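Local coordinates for protein esterase (uncultured bacterium FLS12, PDB 4RGY) that hydrolyses esters as a low-temperature-active alkaline esterase, probably through the serine-based mechanism of the alpha/beta-hydrolase family, at residues R138-F143 and E196-S201; A147-A152 and Q255-W260. All blocks are in the same frame, centred on the assembly; numbering follows the deposited sequence.

Contact 1 (R138-F143 and E196-S201)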
ATOM      1  N   ARG A 138      -5.727  28.736  16.363  1.00 14.10           N
ATOM      2  CA  ARG A 138      -7.178  28.804  16.193  1.00 14.62           C
ATOM      3  C   ARG A 138      -7.865  27.907  17.209  1.00 17.55           C
ATOM      4  O   ARG A 138      -8.962  28.217  17.685  1.00 18.44           O
ATOM      5  CB  ARG A 138      -7.596  28.412  14.769  1.00 16.31           C
ATOM      6  CG  ARG A 138      -7.206  29.419  13.695  1.00 15.75           C
ATOM      7  CD  ARG A 138      -8.209  30.574  13.593  1.00 16.42           C
ATOM      8  NE  ARG A 138      -9.483  30.100  13.055  1.00 16.19           N
ATOM      9  CZ  ARG A 138      -9.750  29.983  11.756  1.00 14.24           C
ATOM     10  NH1 ARG A 138      -8.839  30.342  10.854  1.00 16.06           N
ATOM     11  NH2 ARG A 138     -10.930  29.512  11.361  1.00 16.01           N
ATOM     12  N   HIS A 139      -7.218  26.793  17.543  1.00 16.64           N
ATOM     13  CA  HIS A 139      -7.784  25.854  18.499  1.00 18.67           C
ATOM     14  C   HIS A 139      -6.813  25.508  19.621  1.00 19.72           C
ATOM     15  O   HIS A 139      -6.457  24.347  19.798  1.00 17.98           O
ATOM     16  CB  HIS A 139      -8.238  24.589  17.773  1.00 18.99           C
ATOM     17  CG  HIS A 139      -9.389  24.816  16.845  1.00 19.84           C
ATOM     18  ND1 HIS A 139     -10.660  25.113  17.293  1.00 22.58           N
ATOM     19  CD2 HIS A 139      -9.462  24.812  15.492  1.00 22.27           C
ATOM     20  CE1 HIS A 139     -11.466  25.266  16.257  1.00 25.25           C
ATOM     21  NE2 HIS A 139     -10.763  25.087  15.153  1.00 23.52           N
ATOM     22  N   PRO A 140      -6.399  26.513  20.405  1.00 18.90           N
ATOM     23  CA  PRO A 140      -5.428  26.259  21.472  1.00 18.78           C
ATOM     24  C   PRO A 140      -5.983  25.316  22.535  1.00 20.27           C
ATOM     25  O   PRO A 140      -5.210  24.731  23.291  1.00 22.72           O
ATOM     26  CB  PRO A 140      -5.189  27.654  22.059  1.00 20.52           C
ATOM     27  CG  PRO A 140      -6.414  28.410  21.746  1.00 21.12           C
ATOM     28  CD  PRO A 140      -6.861  27.913  20.405  1.00 19.53           C
ATOM     29  N   GLU A 141      -7.303  25.167  22.579  1.00 20.57           N
ATOM     30  CA  GLU A 141      -7.935  24.263  23.531  1.00 21.95           C
ATOM     31  C   GLU A 141      -7.815  22.790  23.115  1.00 21.97           C
ATOM     32  O   GLU A 141      -8.118  21.898  23.909  1.00 22.95           O
ATOM     33  CB  GLU A 141      -9.406  24.641  23.744  1.00 23.18           C
ATOM     34  CG  GLU A 141     -10.362  24.242  22.612  1.00 26.54           C
ATOM     35  CD  GLU A 141     -10.330  25.177  21.400  1.00 26.38           C
ATOM     36  OE1 GLU A 141      -9.666  26.238  21.461  1.00 25.02           O
ATOM     37  OE2 GLU A 141     -10.993  24.855  20.384  1.00 30.14           O
ATOM     38  N   ARG A 142      -7.374  22.540  21.880  1.00 19.56           N
ATOM     39  CA  ARG A 142      -7.266  21.167  21.357  1.00 18.63           C
ATOM     40  C   ARG A 142      -5.838  20.624  21.246  1.00 17.99           C
ATOM     41  O   ARG A 142      -5.643  19.415  21.078  1.00 18.67           O
ATOM     42  CB  ARG A 142      -7.925  21.072  19.982  1.00 18.85           C
ATOM     43  CG  ARG A 142      -9.382  21.463  19.966  1.00 22.27           C
ATOM     44  CD  ARG A 142      -9.961  21.295  18.567  1.00 22.37           C
ATOM     45  NE  ARG A 142     -11.329  21.792  18.496  1.00 25.54           N
ATOM     46  CZ  ARG A 142     -11.989  22.005  17.362  1.00 27.92           C
ATOM     47  NH1 ARG A 142     -13.234  22.463  17.395  1.00 29.49           N
ATOM     48  NH2 ARG A 142     -11.403  21.771  16.197  1.00 26.42           N
ATOM     49  N   PHE A 143      -4.844  21.500  21.341  1.00 18.03           N
ATOM     50  CA  PHE A 143      -3.452  21.108  21.135  1.00 17.76           C
ATOM     51  C   PHE A 143      -2.557  21.528  22.284  1.00 17.43           C
ATOM     52  O   PHE A 143      -2.532  22.690  22.675  1.00 18.96           O
ATOM     53  CB  PHE A 143      -2.911  21.687  19.822  1.00 16.69           C
ATOM     54  CG  PHE A 143      -3.626  21.179  18.613  1.00 16.97           C
ATOM     55  CD1 PHE A 143      -3.267  19.958  18.055  1.00 16.25           C
ATOM     56  CD2 PHE A 143      -4.676  21.891  18.051  1.00 17.86           C
ATOM     57  CE1 PHE A 143      -3.934  19.459  16.939  1.00 18.22           C
ATOM     58  CE2 PHE A 143      -5.348  21.399  16.937  1.00 17.46           C
ATOM     59  CZ  PHE A 143      -4.978  20.174  16.383  1.00 17.20           C
ATOM     60  N   GLU A 196      -1.365  37.789  17.624  1.00 12.43           N
ATOM     61  CA  GLU A 196      -1.864  38.900  18.441  1.00 14.60           C
ATOM     62  C   GLU A 196      -3.013  38.474  19.355  1.00 15.59           C
ATOM     63  O   GLU A 196      -3.109  38.915  20.504  1.00 16.24           O
ATOM     64  CB  GLU A 196      -2.270  40.100  17.572  1.00 15.18           C
ATOM     65  CG  GLU A 196      -1.100  40.741  16.836  1.00 16.56           C
ATOM     66  CD  GLU A 196      -1.404  42.138  16.347  1.00 24.85           C
ATOM     67  OE1 GLU A 196      -1.852  42.971  17.162  1.00 26.96           O
ATOM     68  OE2 GLU A 196      -1.198  42.399  15.144  1.00 27.05           O
ATOM     69  N   ARG A 197      -3.900  37.616  18.852  1.00 14.78           N
ATOM     70  CA  ARG A 197      -4.964  37.085  19.699  1.00 15.89           C
ATOM     71  C   ARG A 197      -4.375  36.301  20.863  1.00 16.29           C
ATOM     72  O   ARG A 197      -4.774  36.482  22.016  1.00 17.04           O
ATOM     73  CB  ARG A 197      -5.883  36.143  18.922  1.00 16.70           C
ATOM     74  CG  ARG A 197      -6.470  36.703  17.652  1.00 16.53           C
ATOM     75  CD  ARG A 197      -7.339  35.618  17.029  1.00 16.62           C
ATOM     76  NE  ARG A 197      -7.934  36.037  15.772  1.00 16.56           N
ATOM     77  CZ  ARG A 197      -8.852  35.340  15.105  1.00 16.96           C
ATOM     78  NH1 ARG A 197      -9.270  34.171  15.569  1.00 17.98           N
ATOM     79  NH2 ARG A 197      -9.330  35.812  13.967  1.00 17.82           N
ATOM     80  N   MET A 198      -3.428  35.420  20.556  1.00 15.87           N
ATOM     81  CA  MET A 198      -2.849  34.557  21.574  1.00 17.09           C
ATOM     82  C   MET A 198      -2.116  35.334  22.662  1.00 17.99           C
ATOM     83  O   MET A 198      -2.146  34.955  23.830  1.00 19.54           O
ATOM     84  CB  MET A 198      -1.900  33.549  20.934  1.00 21.02           C
ATOM     85  CG  MET A 198      -1.436  32.480  21.895  1.00 27.96           C
ATOM     86  SD  MET A 198      -1.846  30.851  21.277  1.00 39.88           S
ATOM     87  CE  MET A 198      -3.560  31.181  20.853  1.00 18.51           C
ATOM     88  N   ALA A 199      -1.475  36.429  22.280  1.00 17.02           N
ATOM     89  CA  ALA A 199      -0.687  37.216  23.221  1.00 20.12           C
ATOM     90  C   ALA A 199      -1.562  37.839  24.309  1.00 22.87           C
ATOM     91  O   ALA A 199      -1.074  38.179  25.389  1.00 24.74           O
ATOM     92  CB  ALA A 199       0.073  38.281  22.482  1.00 20.64           C
ATOM     93  N   GLN A 200      -2.854  37.986  24.018  1.00 22.27           N
ATOM     94  CA  GLN A 200      -3.789  38.614  24.951  1.00 24.08           C
ATOM     95  C   GLN A 200      -4.708  37.592  25.609  1.00 27.52           C
ATOM     96  O   GLN A 200      -5.532  37.943  26.457  1.00 30.63           O
ATOM     97  CB  GLN A 200      -4.628  39.680  24.244  1.00 26.05           C
ATOM     98  CG  GLN A 200      -3.814  40.788  23.622  1.00 24.75           C
ATOM     99  CD  GLN A 200      -4.613  42.064  23.405  1.00 27.12           C
ATOM    100  OE1 GLN A 200      -5.683  42.257  23.991  1.00 30.56           O
ATOM    101  NE2 GLN A 200      -4.094  42.945  22.560  1.00 26.05           N
ATOM    102  N   SER A 201      -4.566  36.331  25.219  1.00 25.17           N
ATOM    103  CA  SER A 201      -5.433  35.275  25.727  1.00 29.33           C
ATOM    104  C   SER A 201      -5.171  34.995  27.200  1.00 30.41           C
ATOM    105  O   SER A 201      -4.025  34.980  27.644  1.00 30.91           O
ATOM    106  CB  SER A 201      -5.238  33.993  24.910  1.00 29.49           C
ATOM    107  OG  SER A 201      -5.940  32.897  25.483  1.00 34.65           O
TER
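Two arginines, Arg138 and Arg197, run up beside each other across this contact although both carry positive charge. Their nearest charged atoms, Arg138 NE and Arg197 NH1, are 4.8 Å apart. The touch itself is made by a methylene: Arg138 CD lies 4.2 Å from Arg197 NH1 and meets that guanidinium obliquely. Arg138 leaves the backbone pointing away from 196-201. Its chain bends at every torsion, and this brings the far end back toward Arg197. Arg197 is extended instead. The charges are probably eased by Asp188, which forms a long, weak ion pair with Arg138 and also touches Arg197.

The apolar half of the contact joins Pro140 to Met198. The methyl CE of Met198 rests 4.1 Å from Pro140 CB and equally close to Pro140 CG, so it sits against the CB-CG bond of the pyrrolidine ring. Met198 does not leave its backbone aimed at 138-143. Its CG is anti to the backbone N (chi1 -171°), and bends at chi2 and chi3 then carry the methyl nearer to Pro140. The two side chains pass each other in opposite directions.

Next to this patch, 138-143 is braced from within. His139 ND1 donates to Glu141 OE2 at 3.1 Å, with an N-H...O angle of 160°. The oxygen lies close to the imidazole plane and receives the bond on its syn side. Arg142 NH2 sits 3.4 Å above the plane of the His139 ring, over its centre, and has a salt bridge to Glu101.

The contact is partly buried structural packing. It joins the end of helix 127-138 and the loop that follows it to the C-terminal part of helix 191-200. Met198 also touches Met137 of helix 127-138, and Phe143 packs on strand 120-125.

Contact 2 (A147-A152 and Q255-W260)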
ATOM      1  N   ALA A 147       4.119  22.928  16.241  1.00 13.88           N
ATOM      2  CA  ALA A 147       5.487  23.162  15.794  1.00 13.10           C
ATOM      3  C   ALA A 147       5.561  23.389  14.296  1.00 12.40           C
ATOM      4  O   ALA A 147       4.960  22.630  13.509  1.00 13.65           O
ATOM      5  CB  ALA A 147       6.366  21.981  16.170  1.00 13.78           C
ATOM      6  N   SER A 148       6.294  24.426  13.898  1.00 13.97           N
ATOM      7  CA  SER A 148       6.525  24.709  12.488  1.00 11.18           C
ATOM      8  C   SER A 148       7.983  24.528  12.097  1.00 12.35           C
ATOM      9  O   SER A 148       8.885  25.076  12.742  1.00 12.87           O
ATOM     10  CB  SER A 148       6.082  26.133  12.158  1.00 12.21           C
ATOM     11  OG  SER A 148       6.509  26.521  10.855  1.00 13.16           O
ATOM     12  N   LEU A 149       8.214  23.760  11.032  1.00 13.34           N
ATOM     13  CA  LEU A 149       9.558  23.542  10.499  1.00 12.23           C
ATOM     14  C   LEU A 149       9.649  24.185   9.125  1.00 12.98           C
ATOM     15  O   LEU A 149       8.923  23.790   8.210  1.00 12.93           O
ATOM     16  CB  LEU A 149       9.877  22.045  10.398  1.00 14.53           C
ATOM     17  CG  LEU A 149       9.910  21.238  11.698  1.00 12.70           C
ATOM     18  CD1 LEU A 149       8.497  20.851  12.127  1.00 16.33           C
ATOM     19  CD2 LEU A 149      10.751  19.982  11.522  1.00 16.78           C
ATOM     20  N   SER A 150      10.505  25.199   8.992  1.00 13.25           N
ATOM     21  CA  SER A 150      10.664  25.913   7.726  1.00 13.20           C
ATOM     22  C   SER A 150       9.309  26.313   7.161  1.00 12.95           C
ATOM     23  O   SER A 150       8.997  26.044   5.992  1.00 12.66           O
ATOM     24  CB  SER A 150      11.418  25.038   6.725  1.00 15.25           C
ATOM     25  OG  SER A 150      12.589  24.507   7.319  1.00 13.98           O
ATOM     26  N   GLY A 151       8.508  26.968   7.996  1.00 11.98           N
ATOM     27  CA  GLY A 151       7.120  27.217   7.655  1.00 12.55           C
ATOM     28  C   GLY A 151       6.905  28.370   6.697  1.00 11.87           C
ATOM     29  O   GLY A 151       7.684  29.330   6.667  1.00 13.84           O
ATOM     30  N   ALA A 152       5.849  28.264   5.896  1.00 12.20           N
ATOM     31  CA  ALA A 152       5.396  29.376   5.063  1.00 13.35           C
ATOM     32  C   ALA A 152       4.491  30.243   5.935  1.00 11.86           C
ATOM     33  O   ALA A 152       3.264  30.202   5.836  1.00 13.25           O
ATOM     34  CB  ALA A 152       4.639  28.849   3.843  1.00 13.73           C
ATOM     35  N   GLN A 255      13.512  15.334  15.081  1.00 14.87           N
ATOM     36  CA  GLN A 255      14.003  14.703  16.312  1.00 15.49           C
ATOM     37  C   GLN A 255      14.024  15.692  17.481  1.00 14.06           C
ATOM     38  O   GLN A 255      13.681  15.337  18.610  1.00 15.31           O
ATOM     39  CB  GLN A 255      15.392  14.108  16.090  1.00 15.53           C
ATOM     40  CG  GLN A 255      15.391  12.962  15.087  1.00 16.75           C
ATOM     41  CD  GLN A 255      16.787  12.542  14.724  1.00 17.82           C
ATOM     42  OE1 GLN A 255      17.490  11.934  15.536  1.00 19.79           O
ATOM     43  NE2 GLN A 255      17.213  12.874  13.511  1.00 16.06           N
ATOM     44  N   ARG A 256      14.395  16.939  17.199  1.00 14.91           N
ATOM     45  CA  ARG A 256      14.412  17.974  18.228  1.00 17.02           C
ATOM     46  C   ARG A 256      12.988  18.334  18.631  1.00 15.20           C
ATOM     47  O   ARG A 256      12.691  18.512  19.810  1.00 16.35           O
ATOM     48  CB  ARG A 256      15.170  19.201  17.734  1.00 16.45           C
ATOM     49  CG  ARG A 256      16.612  18.891  17.337  1.00 18.80           C
ATOM     50  CD  ARG A 256      17.368  20.158  16.975  1.00 22.90           C
ATOM     51  NE  ARG A 256      17.400  21.098  18.090  1.00 21.36           N
ATOM     52  CZ  ARG A 256      18.293  21.067  19.076  1.00 26.38           C
ATOM     53  NH1 ARG A 256      19.237  20.130  19.097  1.00 28.34           N
ATOM     54  NH2 ARG A 256      18.240  21.966  20.048  1.00 27.94           N
ATOM     55  N   VAL A 257      12.090  18.411  17.656  1.00 14.00           N
ATOM     56  CA  VAL A 257      10.693  18.673  17.967  1.00 14.79           C
ATOM     57  C   VAL A 257      10.114  17.566  18.848  1.00 14.58           C
ATOM     58  O   VAL A 257       9.406  17.847  19.816  1.00 15.29           O
ATOM     59  CB  VAL A 257       9.850  18.834  16.692  1.00 13.87           C
ATOM     60  CG1 VAL A 257       8.361  18.812  17.022  1.00 15.38           C
ATOM     61  CG2 VAL A 257      10.227  20.135  15.979  1.00 15.73           C
ATOM     62  N   LEU A 258      10.417  16.310  18.520  1.00 14.25           N
ATOM     63  CA  LEU A 258       9.923  15.190  19.313  1.00 14.81           C
ATOM     64  C   LEU A 258      10.386  15.269  20.773  1.00 14.27           C
ATOM     65  O   LEU A 258       9.603  15.027  21.684  1.00 17.24           O
ATOM     66  CB  LEU A 258      10.326  13.854  18.682  1.00 15.22           C
ATOM     67  CG  LEU A 258       9.613  13.486  17.373  1.00 13.82           C
ATOM     68  CD1 LEU A 258      10.279  12.279  16.754  1.00 16.22           C
ATOM     69  CD2 LEU A 258       8.129  13.221  17.594  1.00 15.15           C
ATOM     70  N   ALA A 259      11.648  15.627  20.990  1.00 15.27           N
ATOM     71  CA  ALA A 259      12.187  15.740  22.347  1.00 16.32           C
ATOM     72  C   ALA A 259      11.538  16.875  23.124  1.00 18.15           C
ATOM     73  O   ALA A 259      11.457  16.841  24.358  1.00 19.97           O
ATOM     74  CB  ALA A 259      13.695  15.930  22.303  1.00 17.59           C
ATOM     75  N   TRP A 260      11.084  17.880  22.387  1.00 17.01           N
ATOM     76  CA  TRP A 260      10.503  19.093  22.940  1.00 17.50           C
ATOM     77  C   TRP A 260       9.025  18.939  23.302  1.00 16.82           C
ATOM     78  O   TRP A 260       8.497  19.704  24.109  1.00 18.57           O
ATOM     79  CB  TRP A 260      10.717  20.223  21.929  1.00 16.42           C
ATOM     80  CG  TRP A 260       9.879  21.470  22.089  1.00 16.85           C
ATOM     81  CD1 TRP A 260      10.206  22.604  22.785  1.00 19.37           C
ATOM     82  CD2 TRP A 260       8.605  21.723  21.489  1.00 15.24           C
ATOM     83  NE1 TRP A 260       9.201  23.538  22.665  1.00 17.53           N
ATOM     84  CE2 TRP A 260       8.211  23.026  21.867  1.00 16.77           C
ATOM     85  CE3 TRP A 260       7.762  20.980  20.658  1.00 16.03           C
ATOM     86  CZ2 TRP A 260       7.002  23.585  21.461  1.00 17.02           C
ATOM     87  CZ3 TRP A 260       6.566  21.536  20.255  1.00 17.56           C
ATOM     88  CH2 TRP A 260       6.194  22.828  20.655  1.00 17.29           C
TER
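Strand 147-149 and helix 255-260 run almost antiparallel, at 170°, with their axes 10.2 Å apart at closest approach. Ala147 and Val257 have the nearest CA atoms, at 7.2 Å. This is a helix packed on the face of a central sheet, as expected in an alpha/beta-hydrolase fold. The strand belongs to the parallel part of the sheet, and the helix is the last one modelled in the chain.

The packing is wholly apolar. Ala147 and Leu149 point toward the helix, while Ser148 between them points away. Val257 is the central residue, with one methyl for each strand residue. Its CG1 is anti to the backbone N (chi1 168°) and meets Ala147 CB at 3.8 Å. Its other methyl, CG2, reaches Leu149 CD1 at 4.3 Å. The small side chain of Ala147 thus touches two helix residues, Val257 and Trp260, one turn apart.

Strand 207-213 flanks the same interface. Tyr209 touches Ala147 and Val257, and its ring meets that of Trp260 with the planes about 60° apart. Lys207 makes a cation-pi contact with Trp260. Next after Leu149, Ser150 hydrogen-bonds Trp250 and touches Asp216 and His245, which with Ser126 fit the geometry of a Ser-His-Asp triad. Leu149 lies near, but does not touch, this probable active site.

Trp260 closes the contact with the six-membered part of its indole: CZ3 lies 4.1 Å from Ala147 CB, which approaches the ring obliquely.

In the fold
From the N terminus, the chain first runs through the early strands and helices to helix 127-138. It then enters 138-143, the first half of contact 1, and leads directly into strand 145-149, which carries the first half of contact 2. Contact 1 closes when the chain returns at 196-201, 53 residues on from 143. Contact 2 closes 103 residues on from 152, at 255-260. The segments alternate, so the two closures cross. Their centres are about 19 Å apart. Contact 1 ties helix 191-200 to the end of helix 127-138 and the loop leading into the strand. Contact 2 ties the last modelled helix to the strand itself.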